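Local coordinates for protein isomerase prhC (Penicillium brasilianum, PDB 5X9J) that acts as an isomerase in the biosynthesis of paraherquonin, a fungal meroterpenoid with a highly congested hexacyclic skeleton, at residues B[124-133]-B[143-153]; B[34-42]-B[90-98]. All blocks are in the same frame, centred on the assembly; numbering follows the deposited sequence.

Interaction 1 of 2, residues B[124-133]-B[143-153]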
loop_
_atom_site.group_PDB
_atom_site.type_symbol
_atom_site.label_atom_id
_atom_site.label_comp_id
_atom_site.label_asym_id
_atom_site.label_seq_id
_atom_site.Cartn_x
_atom_site.Cartn_y
_atom_site.Cartn_z
ATOM N N TYR B 124 12.658 3.508 -14.407
ATOM C CA TYR B 124 11.914 3.586 -13.160
ATOM C C TYR B 124 10.853 2.505 -13.168
ATOM O O TYR B 124 10.138 2.342 -14.162
ATOM C CB TYR B 124 11.266 4.962 -12.987
ATOM C CG TYR B 124 10.429 5.134 -11.736
ATOM C CD1 TYR B 124 10.978 4.948 -10.474
ATOM C CD2 TYR B 124 9.093 5.528 -11.819
ATOM C CE1 TYR B 124 10.220 5.139 -9.324
ATOM C CE2 TYR B 124 8.321 5.709 -10.674
ATOM C CZ TYR B 124 8.896 5.512 -9.430
ATOM O OH TYR B 124 8.152 5.715 -8.295
ATOM N N GLU B 125 10.758 1.762 -12.071
ATOM C CA GLU B 125 9.695 0.784 -11.902
ATOM C C GLU B 125 9.196 0.870 -10.472
ATOM O O GLU B 125 9.997 0.965 -9.537
ATOM C CB GLU B 125 10.180 -0.629 -12.231
ATOM C CG GLU B 125 10.613 -0.765 -13.698
ATOM C CD GLU B 125 11.280 -2.090 -14.011
ATOM O OE1 GLU B 125 11.759 -2.766 -13.075
ATOM O OE2 GLU B 125 11.328 -2.451 -15.205
ATOM N N ASN B 126 7.878 0.870 -10.304
ATOM C CA ASN B 126 7.304 0.871 -8.972
ATOM C C ASN B 126 6.067 -0.014 -8.989
ATOM O O ASN B 126 5.578 -0.418 -10.050
ATOM C CB ASN B 126 6.996 2.297 -8.490
ATOM C CG ASN B 126 7.179 2.444 -6.979
ATOM O OD1 ASN B 126 6.950 1.496 -6.248
ATOM N ND2 ASN B 126 7.592 3.627 -6.516
ATOM N N GLU B 127 5.602 -0.354 -7.790
ATOM C CA GLU B 127 4.406 -1.152 -7.588
ATOM C C GLU B 127 3.568 -0.465 -6.524
ATOM O O GLU B 127 4.098 0.169 -5.605
ATOM C CB GLU B 127 4.750 -2.592 -7.191
ATOM C CG GLU B 127 5.425 -3.372 -8.339
ATOM C CD GLU B 127 6.018 -4.704 -7.901
ATOM O OE1 GLU B 127 5.506 -5.307 -6.931
ATOM O OE2 GLU B 127 7.002 -5.150 -8.533
ATOM N N ASN B 128 2.253 -0.567 -6.675
ATOM C CA ASN B 128 1.345 0.344 -5.999
ATOM C C ASN B 128 0.148 -0.424 -5.461
ATOM O O ASN B 128 -0.175 -1.522 -5.917
ATOM C CB ASN B 128 0.853 1.455 -6.957
ATOM C CG ASN B 128 2.010 2.189 -7.662
ATOM O OD1 ASN B 128 2.343 3.325 -7.320
ATOM N ND2 ASN B 128 2.623 1.531 -8.652
ATOM N N LEU B 129 -0.522 0.186 -4.492
ATOM C CA LEU B 129 -1.872 -0.202 -4.105
ATOM C C LEU B 129 -2.725 1.051 -4.230
ATOM O O LEU B 129 -2.381 2.095 -3.669
ATOM C CB LEU B 129 -1.907 -0.782 -2.686
ATOM C CG LEU B 129 -3.186 -1.515 -2.212
ATOM C CD1 LEU B 129 -4.347 -0.546 -1.950
ATOM C CD2 LEU B 129 -3.619 -2.584 -3.164
ATOM N N VAL B 130 -3.800 0.967 -4.998
ATOM C CA VAL B 130 -4.659 2.116 -5.254
ATOM C C VAL B 130 -6.031 1.803 -4.683
ATOM O O VAL B 130 -6.557 0.708 -4.893
ATOM C CB VAL B 130 -4.759 2.441 -6.756
ATOM C CG1 VAL B 130 -5.745 3.606 -6.988
ATOM C CG2 VAL B 130 -3.370 2.795 -7.329
ATOM N N ILE B 131 -6.611 2.755 -3.960
ATOM C CA ILE B 131 -8.016 2.680 -3.582
ATOM C C ILE B 131 -8.749 3.800 -4.301
ATOM O O ILE B 131 -8.327 4.958 -4.242
ATOM C CB ILE B 131 -8.209 2.800 -2.063
ATOM C CG1 ILE B 131 -7.470 1.673 -1.334
ATOM C CG2 ILE B 131 -9.716 2.795 -1.725
ATOM C CD1 ILE B 131 -7.555 1.787 0.215
ATOM N N LEU B 132 -9.850 3.467 -4.961
ATOM C CA LEU B 132 -10.704 4.471 -5.578
ATOM C C LEU B 132 -12.036 4.542 -4.847
ATOM O O LEU B 132 -12.630 3.513 -4.522
ATOM C CB LEU B 132 -10.961 4.168 -7.055
ATOM C CG LEU B 132 -9.723 4.023 -7.941
ATOM C CD1 LEU B 132 -10.138 3.633 -9.367
ATOM C CD2 LEU B 132 -8.910 5.309 -7.955
ATOM N N GLN B 133 -12.485 5.761 -4.586
ATOM C CA GLN B 133 -13.858 6.023 -4.186
ATOM C C GLN B 133 -14.585 6.496 -5.434
ATOM O O GLN B 133 -14.219 7.520 -6.015
ATOM C CB GLN B 133 -13.937 7.079 -3.078
ATOM C CG GLN B 133 -15.373 7.552 -2.799
ATOM C CD GLN B 133 -16.187 6.493 -2.093
ATOM O OE1 GLN B 133 -15.909 6.163 -0.946
ATOM N NE2 GLN B 133 -17.179 5.930 -2.782
ATOM N N GLY B 143 -12.360 9.989 -4.969
ATOM C CA GLY B 143 -11.242 9.929 -4.050
ATOM C C GLY B 143 -10.222 8.894 -4.491
ATOM O O GLY B 143 -10.588 7.844 -5.022
ATOM N N ILE B 144 -8.940 9.192 -4.292
ATOM C CA ILE B 144 -7.842 8.314 -4.685
ATOM C C ILE B 144 -6.868 8.236 -3.519
ATOM O O ILE B 144 -6.417 9.269 -3.016
ATOM C CB ILE B 144 -7.110 8.830 -5.941
ATOM C CG1 ILE B 144 -8.083 8.996 -7.105
ATOM C CG2 ILE B 144 -5.949 7.895 -6.325
ATOM C CD1 ILE B 144 -7.599 9.979 -8.175
ATOM N N TRP B 145 -6.552 7.017 -3.089
ATOM C CA TRP B 145 -5.485 6.764 -2.130
ATOM C C TRP B 145 -4.443 5.904 -2.822
ATOM O O TRP B 145 -4.793 4.912 -3.469
ATOM C CB TRP B 145 -6.017 6.053 -0.880
ATOM C CG TRP B 145 -6.999 6.893 -0.107
ATOM C CD1 TRP B 145 -6.750 7.614 1.032
ATOM C CD2 TRP B 145 -8.382 7.114 -0.432
ATOM N NE1 TRP B 145 -7.902 8.266 1.434
ATOM C CE2 TRP B 145 -8.914 7.972 0.560
ATOM C CE3 TRP B 145 -9.220 6.670 -1.460
ATOM C CZ2 TRP B 145 -10.247 8.395 0.549
ATOM C CZ3 TRP B 145 -10.543 7.084 -1.469
ATOM C CH2 TRP B 145 -11.046 7.942 -0.466
ATOM N N GLU B 146 -3.175 6.272 -2.693
ATOM C CA GLU B 146 -2.120 5.516 -3.349
ATOM C C GLU B 146 -1.025 5.148 -2.367
ATOM O O GLU B 146 -0.534 6.003 -1.626
ATOM C CB GLU B 146 -1.504 6.288 -4.522
ATOM C CG GLU B 146 -0.325 5.521 -5.129
ATOM C CD GLU B 146 0.305 6.179 -6.360
ATOM O OE1 GLU B 146 0.255 5.543 -7.439
ATOM O OE2 GLU B 146 0.862 7.304 -6.244
ATOM N N PHE B 147 -0.644 3.880 -2.378
ATOM C CA PHE B 147 0.560 3.383 -1.732
ATOM C C PHE B 147 1.549 2.972 -2.804
ATOM O O PHE B 147 1.166 2.365 -3.803
ATOM C CB PHE B 147 0.271 2.162 -0.867
ATOM C CG PHE B 147 -0.537 2.461 0.330
ATOM C CD1 PHE B 147 -1.904 2.662 0.222
ATOM C CD2 PHE B 147 0.069 2.546 1.573
ATOM C CE1 PHE B 147 -2.665 2.950 1.347
ATOM C CE2 PHE B 147 -0.671 2.824 2.698
ATOM C CZ PHE B 147 -2.046 3.031 2.588
ATOM N N PHE B 148 2.818 3.280 -2.598
ATOM C CA PHE B 148 3.834 2.905 -3.565
ATOM C C PHE B 148 5.046 2.472 -2.768
ATOM O O PHE B 148 5.087 2.629 -1.548
ATOM C CB PHE B 148 4.174 4.074 -4.508
ATOM C CG PHE B 148 4.486 5.345 -3.771
ATOM C CD1 PHE B 148 3.471 6.216 -3.412
ATOM C CD2 PHE B 148 5.781 5.629 -3.370
ATOM C CE1 PHE B 148 3.750 7.364 -2.694
ATOM C CE2 PHE B 148 6.067 6.765 -2.652
ATOM C CZ PHE B 148 5.054 7.646 -2.317
ATOM N N ASP B 149 6.041 1.923 -3.454
ATOM C CA ASP B 149 7.290 1.579 -2.786
ATOM C C ASP B 149 8.095 2.854 -2.633
ATOM O O ASP B 149 8.557 3.437 -3.625
ATOM C CB ASP B 149 8.062 0.518 -3.563
ATOM C CG ASP B 149 9.293 0.023 -2.805
ATOM O OD1 ASP B 149 9.383 -1.199 -2.582
ATOM O OD2 ASP B 149 10.156 0.851 -2.432
ATOM N N ALA B 150 8.255 3.298 -1.388
ATOM C CA ALA B 150 8.887 4.583 -1.140
ATOM C C ALA B 150 10.379 4.538 -1.425
ATOM O O ALA B 150 10.983 5.576 -1.710
ATOM C CB ALA B 150 8.629 5.026 0.307
ATOM N N VAL B 151 10.992 3.360 -1.344
ATOM C CA VAL B 151 12.423 3.274 -1.624
ATOM C C VAL B 151 12.679 3.382 -3.129
ATOM O O VAL B 151 13.625 4.049 -3.559
ATOM C CB VAL B 151 13.013 1.979 -1.026
ATOM C CG1 VAL B 151 14.391 1.678 -1.631
ATOM C CG2 VAL B 151 13.120 2.103 0.512
ATOM N N ARG B 152 11.841 2.733 -3.944
ATOM C CA ARG B 152 11.899 2.942 -5.391
ATOM C C ARG B 152 11.769 4.420 -5.723
ATOM O O ARG B 152 12.544 4.962 -6.516
ATOM C CB ARG B 152 10.798 2.147 -6.093
ATOM C CG ARG B 152 11.015 0.650 -6.102
ATOM C CD ARG B 152 12.124 0.257 -7.085
ATOM N NE ARG B 152 12.407 -1.179 -7.059
ATOM C CZ ARG B 152 11.706 -2.099 -7.708
ATOM N NH1 ARG B 152 10.660 -1.743 -8.435
ATOM N NH2 ARG B 152 12.047 -3.382 -7.628
ATOM N N LYS B 153 10.810 5.101 -5.096
ATOM C CA LYS B 153 10.632 6.514 -5.393
ATOM C C LYS B 153 11.798 7.347 -4.881
ATOM O O LYS B 153 12.257 8.268 -5.572
ATOM C CB LYS B 153 9.329 7.036 -4.802
ATOM C CG LYS B 153 9.105 8.479 -5.200
ATOM C CD LYS B 153 7.795 9.016 -4.699
ATOM C CE LYS B 153 7.443 10.291 -5.455
ATOM N NZ LYS B 153 6.478 11.123 -4.672
HETATM O O HOH W 1 8.789 -3.501 -9.869
#
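Trp145 lays the benzo edge of its indole against the opposite strand, CE3 packing on Ile131 CG2 at 3.9 Å and CZ3 on Gln133 CB at 3.8 Å. With CG anti to the carbonyl carbon (chi1 -64°), the ring swings back toward Gly143, where any CB would run into CH2; Tyr60 stacks on the indole from outside the pair. Leu129 and Phe147 share this face and meet through their CB atoms, next to Leu129 of the second subunit. On the other face Val130, Leu132 and Ile144 pack against Phe37 of helix 26-43. Paired backbone bonds such as Ile131 N to Trp145 O join strands 124-134 and 141-148 into an antiparallel beta hairpin within the curved sheet, consistent with the NTF2-like alpha+beta cone of related isomerases. Where the hairpin runs into helix 150-162, the amide of Asn126 uses both ends. Its OD1 accepts from Asp149 N (3.0 Å) as well as from Glu127 N, while ND2 gives one proton to Asp149 O at 3.1 Å and the other almost straight (178°) to Tyr124 OH, so four bonds fix the amide's rotation. Asp149 N-caps the helix through OD2, which takes the N-H of Arg152 and also bonds to Ser65 of the second subunit. Arg152, bent at chi2, folds back so that NH1 reaches Glu125 O at 3.0 Å, from above the carbonyl plane, and a water joins the same nitrogen to Glu127 OE2.

Interaction 2 of 2, residues B[34-42]-B[90-98]; sequences AHKFCSIIS and SKFWIIDEG
Ser42 OG accepts the backbone N-H of Phe92 at 2.6 Å, a short bond that pins the helix to the strand near one end of the contact. From there the segments run antiparallel, their N-to-C directions 171° apart, and side chains fill the space between them. With CG anti to the backbone N (chi1 -165°), Phe92 carries its ring between the helix and the sheet, where it meets Phe37 and, on strand 124-134, Val130. Ile41 CG2 rests on Phe92 CB at 3.7 Å, and Cys38 SG lies at the ring's edge, 3.6 Å from Phe92 CD1, a sulfur-aromatic contact. The same sulfur touches Ile94 CG1 at 3.5 Å, so Cys38 wedges between the two strand residues. Farther along, Ile94 CD1 sits over one face of the His35 imidazole, 3.7 Å from its centroid, in a CH-pi contact, and reaches back to Ala34 CB. The carboxylate of Glu97 stands at the edge of that ring, its plane turned 70° from it. Without the imidazole, as with an alanine at His35, the Ile94 methyl would probably lose its aromatic cover and a gap would open beside Glu97. A helix laid along an edge strand and over the concave side of a strongly bent sheet is consistent with the cone-shaped fold of the NTF2-like superfamily.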
loop_
_atom_site.group_PDB
_atom_site.type_symbol
_atom_site.label_atom_id
_atom_site.label_comp_id
_atom_site.label_asym_id
_atom_site.label_seq_id
_atom_site.Cartn_x
_atom_site.Cartn_y
_atom_site.Cartn_z
ATOM N N ALA B 34 -11.639 0.910 -12.463
ATOM C CA ALA B 34 -10.235 0.775 -12.079
ATOM C C ALA B 34 -9.341 0.600 -13.305
ATOM O O ALA B 34 -8.287 1.244 -13.424
ATOM C CB ALA B 34 -10.077 -0.406 -11.113
ATOM N N HIS B 35 -9.741 -0.277 -14.228
ATOM C CA HIS B 35 -8.964 -0.439 -15.462
ATOM C C HIS B 35 -8.929 0.853 -16.266
ATOM O O HIS B 35 -7.885 1.225 -16.817
ATOM C CB HIS B 35 -9.547 -1.571 -16.301
ATOM C CG HIS B 35 -9.263 -2.931 -15.749
ATOM N ND1 HIS B 35 -7.991 -3.466 -15.710
ATOM C CD2 HIS B 35 -10.085 -3.870 -15.224
ATOM C CE1 HIS B 35 -8.044 -4.678 -15.185
ATOM N NE2 HIS B 35 -9.302 -4.944 -14.877
ATOM N N LYS B 36 -10.058 1.561 -16.325
ATOM C CA LYS B 36 -10.117 2.819 -17.062
ATOM C C LYS B 36 -9.197 3.859 -16.441
ATOM O O LYS B 36 -8.458 4.559 -17.147
ATOM C CB LYS B 36 -11.561 3.325 -17.098
ATOM C CG LYS B 36 -11.733 4.665 -17.804
ATOM C CD LYS B 36 -13.215 4.998 -17.944
ATOM C CE LYS B 36 -13.430 6.247 -18.802
ATOM N NZ LYS B 36 -14.865 6.649 -18.774
ATOM N N PHE B 37 -9.258 3.993 -15.110
ATOM C CA PHE B 37 -8.316 4.835 -14.378
ATOM C C PHE B 37 -6.875 4.567 -14.806
ATOM O O PHE B 37 -6.130 5.492 -15.146
ATOM C CB PHE B 37 -8.500 4.587 -12.874
ATOM C CG PHE B 37 -7.507 5.305 -12.004
ATOM C CD1 PHE B 37 -6.353 4.661 -11.566
ATOM C CD2 PHE B 37 -7.739 6.610 -11.602
ATOM C CE1 PHE B 37 -5.434 5.315 -10.751
ATOM C CE2 PHE B 37 -6.824 7.276 -10.778
ATOM C CZ PHE B 37 -5.667 6.625 -10.362
ATOM N N CYS B 38 -6.475 3.294 -14.831
ATOM C CA CYS B 38 -5.096 2.952 -15.187
ATOM C C CYS B 38 -4.788 3.258 -16.655
ATOM O O CYS B 38 -3.734 3.821 -16.967
ATOM C CB CYS B 38 -4.837 1.479 -14.874
ATOM S SG CYS B 38 -4.832 1.147 -13.065
ATOM N N SER B 39 -5.691 2.892 -17.566
ATOM C CA SER B 39 -5.459 3.144 -18.991
ATOM C C SER B 39 -5.368 4.628 -19.286
ATOM O O SER B 39 -4.533 5.059 -20.095
ATOM C CB SER B 39 -6.579 2.528 -19.831
ATOM O OG SER B 39 -6.671 1.139 -19.606
ATOM N N ILE B 40 -6.240 5.422 -18.665
ATOM C CA ILE B 40 -6.199 6.869 -18.868
ATOM C C ILE B 40 -4.851 7.421 -18.439
ATOM O O ILE B 40 -4.231 8.222 -19.149
ATOM C CB ILE B 40 -7.351 7.558 -18.116
ATOM C CG1 ILE B 40 -8.666 7.384 -18.879
ATOM C CG2 ILE B 40 -7.046 9.038 -17.919
ATOM C CD1 ILE B 40 -9.871 7.959 -18.149
ATOM N N ILE B 41 -4.374 7.002 -17.266
ATOM C CA ILE B 41 -3.057 7.443 -16.811
ATOM C C ILE B 41 -1.972 6.968 -17.770
ATOM O O ILE B 41 -1.047 7.715 -18.100
ATOM C CB ILE B 41 -2.798 6.947 -15.377
ATOM C CG1 ILE B 41 -3.547 7.822 -14.372
ATOM C CG2 ILE B 41 -1.305 6.921 -15.086
ATOM C CD1 ILE B 41 -3.564 7.243 -13.001
ATOM N N SER B 42 -2.059 5.715 -18.221
ATOM C CA SER B 42 -1.055 5.196 -19.148
ATOM C C SER B 42 -1.030 5.991 -20.446
ATOM O O SER B 42 0.036 6.185 -21.049
ATOM C CB SER B 42 -1.325 3.729 -19.452
ATOM O OG SER B 42 -0.621 2.900 -18.576
ATOM N N SER B 90 5.615 6.476 -20.011
ATOM C CA SER B 90 4.989 6.164 -18.733
ATOM C C SER B 90 3.853 5.170 -18.923
ATOM O O SER B 90 2.944 5.402 -19.732
ATOM C CB SER B 90 4.442 7.432 -18.085
ATOM O OG SER B 90 5.484 8.273 -17.640
ATOM N N LYS B 91 3.889 4.084 -18.145
ATOM C CA LYS B 91 2.881 3.032 -18.182
ATOM C C LYS B 91 2.391 2.759 -16.765
ATOM O O LYS B 91 3.176 2.817 -15.815
ATOM C CB LYS B 91 3.450 1.739 -18.786
ATOM C CG LYS B 91 3.940 1.856 -20.234
ATOM C CD LYS B 91 4.744 0.615 -20.648
ATOM C CE LYS B 91 5.295 0.731 -22.082
ATOM N NZ LYS B 91 4.216 0.749 -23.115
ATOM N N PHE B 92 1.102 2.436 -16.632
ATOM C CA PHE B 92 0.474 2.162 -15.340
ATOM C C PHE B 92 -0.604 1.116 -15.591
ATOM O O PHE B 92 -1.481 1.330 -16.434
ATOM C CB PHE B 92 -0.116 3.447 -14.745
ATOM C CG PHE B 92 -0.476 3.360 -13.272
ATOM C CD1 PHE B 92 -1.766 3.026 -12.871
ATOM C CD2 PHE B 92 0.456 3.660 -12.295
ATOM C CE1 PHE B 92 -2.108 2.962 -11.522
ATOM C CE2 PHE B 92 0.125 3.599 -10.945
ATOM C CZ PHE B 92 -1.157 3.247 -10.557
ATOM N N TRP B 93 -0.532 -0.024 -14.906
ATOM C CA TRP B 93 -1.450 -1.111 -15.217
ATOM C C TRP B 93 -1.728 -1.941 -13.969
ATOM O O TRP B 93 -0.879 -2.057 -13.081
ATOM C CB TRP B 93 -0.897 -2.016 -16.338
ATOM C CG TRP B 93 0.366 -2.777 -15.964
ATOM C CD1 TRP B 93 0.446 -4.079 -15.561
ATOM C CD2 TRP B 93 1.720 -2.284 -15.988
ATOM N NE1 TRP B 93 1.754 -4.422 -15.320
ATOM C CE2 TRP B 93 2.557 -3.340 -15.580
ATOM C CE3 TRP B 93 2.300 -1.056 -16.315
ATOM C CZ2 TRP B 93 3.946 -3.203 -15.482
ATOM C CZ3 TRP B 93 3.682 -0.922 -16.213
ATOM C CH2 TRP B 93 4.485 -1.990 -15.801
ATOM N N ILE B 94 -2.926 -2.537 -13.933
ATOM C CA ILE B 94 -3.317 -3.394 -12.822
ATOM C C ILE B 94 -2.587 -4.727 -12.914
ATOM O O ILE B 94 -2.459 -5.317 -13.998
ATOM C CB ILE B 94 -4.843 -3.593 -12.814
ATOM C CG1 ILE B 94 -5.545 -2.252 -12.673
ATOM C CG2 ILE B 94 -5.263 -4.511 -11.671
ATOM C CD1 ILE B 94 -7.051 -2.376 -12.572
ATOM N N ILE B 95 -2.075 -5.190 -11.773
ATOM C CA ILE B 95 -1.429 -6.492 -11.650
ATOM C C ILE B 95 -2.199 -7.316 -10.627
ATOM O O ILE B 95 -2.955 -6.782 -9.804
ATOM C CB ILE B 95 0.050 -6.382 -11.221
ATOM C CG1 ILE B 95 0.152 -5.693 -9.848
ATOM C CG2 ILE B 95 0.872 -5.637 -12.283
ATOM C CD1 ILE B 95 1.568 -5.694 -9.224
ATOM N N ASP B 96 -1.983 -8.632 -10.678
ATOM C CA ASP B 96 -2.419 -9.557 -9.629
ATOM C C ASP B 96 -3.904 -9.357 -9.330
ATOM O O ASP B 96 -4.313 -9.088 -8.199
ATOM C CB ASP B 96 -1.555 -9.376 -8.370
ATOM C CG ASP B 96 -1.792 -10.460 -7.319
ATOM O OD1 ASP B 96 -2.277 -11.553 -7.685
ATOM O OD2 ASP B 96 -1.485 -10.217 -6.120
ATOM N N GLU B 97 -4.704 -9.461 -10.393
ATOM C CA GLU B 97 -6.094 -9.026 -10.345
ATOM C C GLU B 97 -6.931 -9.828 -9.368
ATOM O O GLU B 97 -7.957 -9.320 -8.899
ATOM C CB GLU B 97 -6.728 -9.121 -11.735
ATOM C CG GLU B 97 -6.430 -7.936 -12.608
ATOM C CD GLU B 97 -6.985 -8.090 -14.017
ATOM O OE1 GLU B 97 -8.196 -8.381 -14.166
ATOM O OE2 GLU B 97 -6.193 -7.918 -14.970
ATOM N N GLY B 98 -6.535 -11.065 -9.065
ATOM C CA GLY B 98 -7.267 -11.854 -8.092
ATOM C C GLY B 98 -7.240 -11.288 -6.679
ATOM O O GLY B 98 -8.046 -11.705 -5.841
HETATM O O HOH W 2 -4.814 -2.370 -16.150
#

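How the interactions relate
From the N terminus, helix 26-43 comes first, and interaction 2 closes a long loop when strand 90-94 returns to it after 47 residues that include helices 46-51 and 73-86 and strand 57-61. The chain then passes through strand 108-119 before interaction 1 closes a much shorter, hairpin loop. The two loops follow in series, neither nesting nor crossing. Strand 108-119 pairs with both 90-94 and 124-134, so both contacts reach the same sheet, and strand 57-61, from within the longer loop, pairs in parallel with 141-148. The contacts meet in a shared core, where Ile144 CD1 lies 3.8 Å from Phe37 CE2; both also touch the second subunit.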